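PDB 6HKU: capsid protein VP1 from Trichodysplasia spinulosa-associated polyomavirus, which forms the pentameric capsomers of the outer polyomavirus shell and, as in related polyomaviruses, probably attaches the virus to sialylated glycans on host cells. Local coordinates for residues G55-Y60 with A177-C182. Sequence-based numbering, arbitrary orientation.
Sequences GEIPTY and AFPVEC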
loop_
_atom_site.group_PDB
_atom_site.type_symbol
_atom_site.label_atom_id
_atom_site.label_comp_id
_atom_site.label_asym_id
_atom_site.label_seq_id
_atom_site.Cartn_x
_atom_site.Cartn_y
_atom_site.Cartn_z
ATOM N N GLY A 55 -3.673 28.389 20.565
ATOM C CA GLY A 55 -3.012 27.133 20.848
ATOM C C GLY A 55 -3.651 25.894 20.223
ATOM O O GLY A 55 -3.176 24.790 20.481
ATOM N N GLU A 56 -4.668 26.046 19.369
ATOM C CA GLU A 56 -5.308 24.852 18.760
ATOM C C GLU A 56 -4.806 24.601 17.325
ATOM O O GLU A 56 -5.287 23.667 16.691
ATOM C CB GLU A 56 -6.841 24.929 18.817
ATOM C CG GLU A 56 -7.504 25.733 17.708
ATOM C CD GLU A 56 -9.001 25.531 17.675
ATOM O OE1 GLU A 56 -9.722 26.276 18.391
ATOM O OE2 GLU A 56 -9.451 24.581 16.979
ATOM N N ILE A 57 -3.800 25.358 16.863
ATOM C CA ILE A 57 -3.371 25.370 15.461
ATOM C C ILE A 57 -1.920 24.891 15.380
ATOM O O ILE A 57 -1.026 25.555 15.898
ATOM C CB ILE A 57 -3.526 26.823 14.941
ATOM C CG1 ILE A 57 -4.991 27.291 14.875
ATOM C CG2 ILE A 57 -2.853 27.035 13.591
ATOM C CD1 ILE A 57 -5.876 26.334 14.106
ATOM N N PRO A 58 -1.617 23.742 14.748
ATOM C CA PRO A 58 -0.227 23.344 14.520
ATOM C C PRO A 58 0.541 24.325 13.637
ATOM O O PRO A 58 -0.037 24.878 12.718
ATOM C CB PRO A 58 -0.339 21.975 13.819
ATOM C CG PRO A 58 -1.714 21.479 14.194
ATOM C CD PRO A 58 -2.573 22.713 14.314
ATOM N N THR A 59 1.842 24.461 13.898
ATOM C CA THR A 59 2.747 25.291 13.131
ATOM C C THR A 59 3.981 24.468 12.732
ATOM O O THR A 59 4.245 23.414 13.297
ATOM C CB THR A 59 3.141 26.534 13.939
ATOM O OG1 THR A 59 3.639 26.140 15.212
ATOM C CG2 THR A 59 1.971 27.468 14.163
ATOM N N TYR A 60 4.733 24.967 11.757
ATOM C CA TYR A 60 5.991 24.345 11.355
ATOM C C TYR A 60 7.054 24.540 12.438
ATOM O O TYR A 60 7.120 25.586 13.081
ATOM C CB TYR A 60 6.501 24.926 10.036
ATOM C CG TYR A 60 5.635 24.599 8.853
ATOM C CD1 TYR A 60 5.706 23.355 8.253
ATOM C CD2 TYR A 60 4.750 25.529 8.334
ATOM C CE1 TYR A 60 4.911 23.038 7.163
ATOM C CE2 TYR A 60 3.972 25.231 7.234
ATOM C CZ TYR A 60 4.030 23.967 6.663
ATOM O OH TYR A 60 3.249 23.641 5.598
ATOM N N ALA A 177 5.302 29.390 14.663
ATOM C CA ALA A 177 4.551 30.617 14.380
ATOM C C ALA A 177 3.765 30.578 13.047
ATOM O O ALA A 177 2.753 31.296 12.941
ATOM C CB ALA A 177 5.522 31.768 14.384
ATOM N N PHE A 178 4.198 29.780 12.067
ATOM C CA PHE A 178 3.551 29.724 10.741
ATOM C C PHE A 178 2.585 28.549 10.701
ATOM O O PHE A 178 3.037 27.406 10.751
ATOM C CB PHE A 178 4.603 29.567 9.629
ATOM C CG PHE A 178 5.383 30.812 9.330
ATOM C CD1 PHE A 178 6.412 31.205 10.172
ATOM C CD2 PHE A 178 5.042 31.620 8.257
ATOM C CE1 PHE A 178 7.093 32.395 9.937
ATOM C CE2 PHE A 178 5.741 32.792 8.010
ATOM C CZ PHE A 178 6.763 33.174 8.847
ATOM N N PRO A 179 1.259 28.761 10.676
ATOM C CA PRO A 179 0.316 27.653 10.636
ATOM C C PRO A 179 0.441 26.774 9.386
ATOM O O PRO A 179 0.521 27.292 8.264
ATOM C CB PRO A 179 -1.068 28.328 10.666
ATOM C CG PRO A 179 -0.786 29.669 11.315
ATOM C CD PRO A 179 0.568 30.054 10.766
ATOM N N VAL A 180 0.414 25.457 9.614
ATOM C CA VAL A 180 0.483 24.511 8.515
ATOM C C VAL A 180 -0.775 24.611 7.652
ATOM O O VAL A 180 -0.718 24.482 6.455
ATOM C CB VAL A 180 0.810 23.085 8.968
ATOM C CG1 VAL A 180 2.036 23.039 9.861
ATOM C CG2 VAL A 180 -0.348 22.378 9.604
ATOM N N GLU A 181 -1.900 24.951 8.274
ATOM C CA GLU A 181 -3.186 24.937 7.596
ATOM C C GLU A 181 -3.266 25.996 6.496
ATOM O O GLU A 181 -4.154 25.903 5.627
ATOM C CB GLU A 181 -4.336 25.141 8.587
ATOM C CG GLU A 181 -4.428 26.557 9.157
ATOM C CD GLU A 181 -5.691 26.751 9.988
ATOM O OE1 GLU A 181 -6.079 25.777 10.749
ATOM O OE2 GLU A 181 -6.327 27.822 9.863
ATOM N N CYS A 182 -2.394 27.015 6.530
ATOM C CA CYS A 182 -2.532 28.103 5.555
ATOM C C CYS A 182 -1.210 28.427 4.846
ATOM O O CYS A 182 -1.209 29.219 3.922
ATOM C CB CYS A 182 -3.123 29.362 6.191
ATOM S SG CYS A 182 -2.098 30.125 7.469
HETATM O O HOH W 1 -2.258 24.698 11.278
HETATM O O HOH W 2 6.636 28.124 12.340
#
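V180 stands against the ring of Y60. Its CB lies 4.1 Å from Y60 CZ, and the two methyls then part. CG1 is anti to the carbonyl carbon (chi1 -51°), which sets it over the middle of one ring face. It sits 3.7 Å from the Y60 ring centroid and almost on the ring normal, a CH-pi contact. CG2 turns the other way and packs on CB of P58, 4.2 Å off. The Y60 hydroxyl hydrogen-bonds to the backbone O of W183.

Two backbone hydrogen bonds flank T59 and P179 as a single bridge, although the touching parts run 109° apart. Y60 N gives a bond to F178 O at 3.1 Å. V180 N gives one to P58 O at 3.2 Å. P58 O also takes a bond from a water, which in turn accepts from E181 N. A second water links Y60 O to F178 N in the same manner. Each of the two waters thus adds a further link between the segments.

I57 CG2 touches P179 CB at 3.7 Å. I57 CD1 lies 3.4 Å from E181 OE1, the two side chains crossing at about a right angle. E181 OE1 is hydrogen-bonded to H101 of a neighbouring subunit and OE2 to the hydroxyl of Y145.

The contact joins the loop before strand 61-66 to the loop between strands 169-171 and 183-185. It lies between the large beta-sheet of the polyomavirus VP1 jelly-roll, where P58 and V180 reach strand 233-246, and the small three-stranded sheet, where F178 packs on strand 133-136.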